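Local atomic coordinates of succinoglycan biosynthesis protein (Bacillus cereus ATCC 14579, PDB entry 2QGM), a protein that is of unknown function but belongs to the erythromycin esterase-like family and may take part in succinoglycan biosynthesis. Residues E81-H84 with G85-E88; I314-E317 with K318-P321. All coordinates share one frame; numbering follows the deposited sequence.

Contact 1 of 2, residues E81-H84 with G85-E88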
# COMPACT_ATOMS: atom_id res chain seq x y z
N GLU A 81 0.82 -6.20 -4.32
CA GLU A 81 -0.12 -6.82 -5.24
C GLU A 81 0.45 -6.65 -6.65
O GLU A 81 0.88 -5.55 -7.04
CB GLU A 81 -1.52 -6.18 -5.11
CG GLU A 81 -1.52 -4.67 -5.04
CD GLU A 81 -2.87 -4.12 -4.60
OE1 GLU A 81 -3.41 -4.63 -3.59
OE2 GLU A 81 -3.38 -3.18 -5.24
N ASN A 82 0.47 -7.75 -7.40
CA ASN A 82 1.03 -7.74 -8.75
C ASN A 82 0.28 -6.83 -9.71
O ASN A 82 0.87 -6.26 -10.62
CB ASN A 82 1.08 -9.17 -9.31
CG ASN A 82 2.25 -9.37 -10.24
OD1 ASN A 82 2.88 -8.40 -10.67
ND2 ASN A 82 2.56 -10.63 -10.56
N THR A 83 -1.03 -6.71 -9.51
CA THR A 83 -1.85 -5.83 -10.33
C THR A 83 -2.80 -5.15 -9.36
O THR A 83 -2.79 -5.45 -8.16
CB THR A 83 -2.70 -6.59 -11.38
OG1 THR A 83 -3.91 -7.06 -10.76
CG2 THR A 83 -1.91 -7.78 -11.94
N HIS A 84 -3.62 -4.25 -9.89
CA HIS A 84 -4.62 -3.54 -9.09
C HIS A 84 -6.00 -4.09 -9.45
O HIS A 84 -7.01 -3.43 -9.24
CB HIS A 84 -4.57 -2.04 -9.38
CG HIS A 84 -3.54 -1.30 -8.59
ND1 HIS A 84 -2.86 -0.21 -9.08
CD2 HIS A 84 -3.12 -1.46 -7.31
CE1 HIS A 84 -2.06 0.27 -8.14
NE2 HIS A 84 -2.20 -0.47 -7.06
N GLY A 85 -6.05 -5.30 -10.00
CA GLY A 85 -7.33 -5.87 -10.37
C GLY A 85 -7.46 -7.38 -10.41
O GLY A 85 -8.22 -7.91 -11.22
N SER A 86 -6.72 -8.07 -9.55
CA SER A 86 -6.78 -9.53 -9.48
C SER A 86 -7.59 -9.96 -8.26
O SER A 86 -7.19 -9.72 -7.13
CB SER A 86 -5.36 -10.11 -9.39
OG SER A 86 -4.62 -9.80 -10.57
N SER A 87 -8.73 -10.60 -8.49
CA SER A 87 -9.59 -11.03 -7.39
C SER A 87 -8.88 -11.82 -6.29
O SER A 87 -8.91 -11.43 -5.12
CB SER A 87 -10.77 -11.85 -7.90
OG SER A 87 -11.60 -12.27 -6.83
N GLU A 88 -8.26 -12.93 -6.67
CA GLU A 88 -7.57 -13.78 -5.70
C GLU A 88 -6.43 -13.10 -4.96
O GLU A 88 -6.12 -13.48 -3.84
CB GLU A 88 -7.04 -15.04 -6.39
CG GLU A 88 -8.11 -15.86 -7.09
CD GLU A 88 -8.43 -15.36 -8.48
OE1 GLU A 88 -7.93 -14.28 -8.87
OE2 GLU A 88 -9.19 -16.05 -9.20
O HOH W 1 -4.91 -7.23 -7.45

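Contact 2 of 2, residues I314-E317 with K318-P321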
# COMPACT_ATOMS: atom_id res chain seq x y z
N ILE A 314 13.97 -0.53 -7.12
CA ILE A 314 13.27 0.03 -8.27
C ILE A 314 12.93 -0.99 -9.35
O ILE A 314 13.82 -1.65 -9.90
CB ILE A 314 14.10 1.14 -8.93
CG1 ILE A 314 15.59 0.80 -8.81
CG2 ILE A 314 13.77 2.48 -8.30
CD1 ILE A 314 16.50 1.58 -9.74
N ILE A 315 11.65 -1.08 -9.68
CA ILE A 315 11.20 -2.00 -10.71
C ILE A 315 10.99 -1.22 -12.01
O ILE A 315 11.53 -1.58 -13.05
CB ILE A 315 9.89 -2.68 -10.30
CG1 ILE A 315 10.11 -3.49 -9.03
CG2 ILE A 315 9.39 -3.58 -11.42
CD1 ILE A 315 8.87 -4.21 -8.55
N ASP A 316 10.21 -0.15 -11.93
CA ASP A 316 9.90 0.72 -13.06
C ASP A 316 10.68 2.02 -12.85
O ASP A 316 10.19 2.95 -12.22
CB ASP A 316 8.39 1.02 -13.09
CG ASP A 316 7.93 1.65 -14.39
OD1 ASP A 316 8.70 2.42 -14.99
OD2 ASP A 316 6.79 1.36 -14.81
N GLU A 317 11.89 2.08 -13.37
CA GLU A 317 12.73 3.26 -13.17
C GLU A 317 12.22 4.56 -13.79
O GLU A 317 12.48 5.64 -13.26
CB GLU A 317 14.15 2.98 -13.67
CG GLU A 317 15.17 4.01 -13.22
CD GLU A 317 16.59 3.53 -13.43
OE1 GLU A 317 16.92 2.43 -12.92
OE2 GLU A 317 17.38 4.24 -14.09
N LYS A 318 11.49 4.47 -14.90
CA LYS A 318 10.99 5.67 -15.55
C LYS A 318 9.76 6.29 -14.89
O LYS A 318 9.64 7.51 -14.84
CB LYS A 318 10.72 5.40 -17.04
CG LYS A 318 12.00 5.29 -17.86
CD LYS A 318 11.75 5.04 -19.34
CE LYS A 318 13.06 5.01 -20.11
NZ LYS A 318 12.88 4.66 -21.55
N LEU A 319 8.87 5.46 -14.37
CA LEU A 319 7.67 5.97 -13.70
C LEU A 319 7.89 6.16 -12.21
O LEU A 319 7.37 7.10 -11.61
CB LEU A 319 6.49 5.03 -13.90
CG LEU A 319 5.86 4.99 -15.30
CD1 LEU A 319 4.60 4.14 -15.28
CD2 LEU A 319 5.52 6.41 -15.74
N TYR A 320 8.67 5.27 -11.61
CA TYR A 320 8.95 5.37 -10.18
C TYR A 320 10.42 5.18 -9.87
O TYR A 320 10.84 4.11 -9.45
CB TYR A 320 8.12 4.33 -9.43
CG TYR A 320 6.66 4.67 -9.40
CD1 TYR A 320 6.18 5.66 -8.55
CD2 TYR A 320 5.75 4.03 -10.24
CE1 TYR A 320 4.84 6.01 -8.53
CE2 TYR A 320 4.40 4.38 -10.24
CZ TYR A 320 3.95 5.37 -9.38
OH TYR A 320 2.62 5.73 -9.38
N PRO A 321 11.23 6.24 -10.08
CA PRO A 321 12.68 6.20 -9.81
C PRO A 321 12.95 6.14 -8.31
O PRO A 321 14.06 5.83 -7.88
CB PRO A 321 13.18 7.49 -10.45
CG PRO A 321 12.02 8.41 -10.26
CD PRO A 321 10.85 7.54 -10.65
O HOH W 2 9.91 1.34 -9.28
O HOH W 3 10.96 1.68 -16.79

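Contact 1 of 2, residues E81-H84 with G85-E88
Between Thr83 and Ser86 the chain folds into a tight turn just ahead of helix 87-104, with the N-H of Gly85 directed back at the hydroxyl of Thr83. This bond, Gly85 N to Thr83 OG1 at 2.9 Å and 165° at the hydrogen, spans residues i and i+2 and defines an ST turn. With chi1 at 84°, OG1 stands between the backbone N and the carbonyl carbon of Thr83, within reach of the Gly85 N-H. The same oxygen meets Ser86 OG at 2.8 Å, a hydroxyl-to-hydroxyl hydrogen bond, so two bonds grip it. The methyl CG2 of Thr83 lies against Ser86 OG at 3.6 Å. Ser86 holds the N-cap position, yet its hydroxyl makes no capping bond; it is bonded to Thr83 instead. Water 1 closes the loop through the backbone, donating to Thr83 O and accepting from Ser86 N, each at 2.9 Å. Gly85 has further backbone bonds to Thr349 and Ser442. The turn carries the chain from strand 76-79 of the main sheet into helix 87-104. Glu81 forms a salt bridge with Lys93 on that helix, the His84 ring packs edge-to-face with that of His306, and Ser86 touches Thr439 of strand 432-439.

Contact 2 of 2, residues I314-E317 with K318-P321
Asp316 holds Leu319 and Tyr320 with its side chain and its carbonyl respectively. OD1 of Asp316 accepts the N-H of Leu319 at 3.1 Å, with 160° at the hydrogen; the donor approaches from well above the carboxylate plane. With CG anti to the backbone N (chi1 -167°) and beside the carbonyl carbon, the carboxylate is brought to that N-H. Its other oxygen, OD2, lies 3.6 Å from Leu319 CD1, the aspartate and leucine side chains passing each other at a slant. The main-chain O of Asp316 takes the N-H of Tyr320 at 2.8 Å. One residue thus receives an i+3 bond on its side chain and an i+4 bond on its carbonyl, which makes 316-320 an Asx motif: an isolated helical turn in the loop between helices 307-310 and 324-332. Water 3 donates to Asp316 OD1 at 3.0 Å and accepts a weak bond from Lys318 N, giving the carboxylate a solvent partner besides Leu319. Glu317 and Lys318 form the exposed crest of the turn, the lysine chain running out fully extended. CB of Glu317 lies 3.3 Å from Lys318 N, and CB of Lys318 comes within 4.1 Å of Asp316 OD1. The carbonyl of Glu317 reaches Pro321, whose nitrogen has no hydrogen to offer, so the helical bonding does not carry on there; instead CB of Pro321 sits 3.4 Å from Glu317 O. Farther back, CG2 of Ile314 packs on Pro321 O at 3.4 Å, while water 2 links Asp316 N to Tyr320 O. Among the neighbours, the Tyr320 ring meets that of His309 edge-to-face and touches Ile279 and Glu283 of helix 276-297, and Leu319 O is bonded to Tyr275 OH.

Contact 1 comes first along the chain, and contact 2 opens more than 200 residues later; their centres are 19 Å apart and their nearest atoms about 7 Å, without touching. Both belong to connections that follow neighbouring parallel strands of the main mixed sheet, 76-79 for residues 81-88 and 301-304 for residues 314-321. The segment holding helix 307-310 lies between them: Glu81 bonds through its backbone to Asn307, at one end of that short helix, whereas residues of contact 2 pack on Ile308 and His309. Two adjacent strands therefore lead into loops that meet one short helix, contact 1 buried (centre about 12 Å from the chain centre), contact 2 at the surface (about 16 Å).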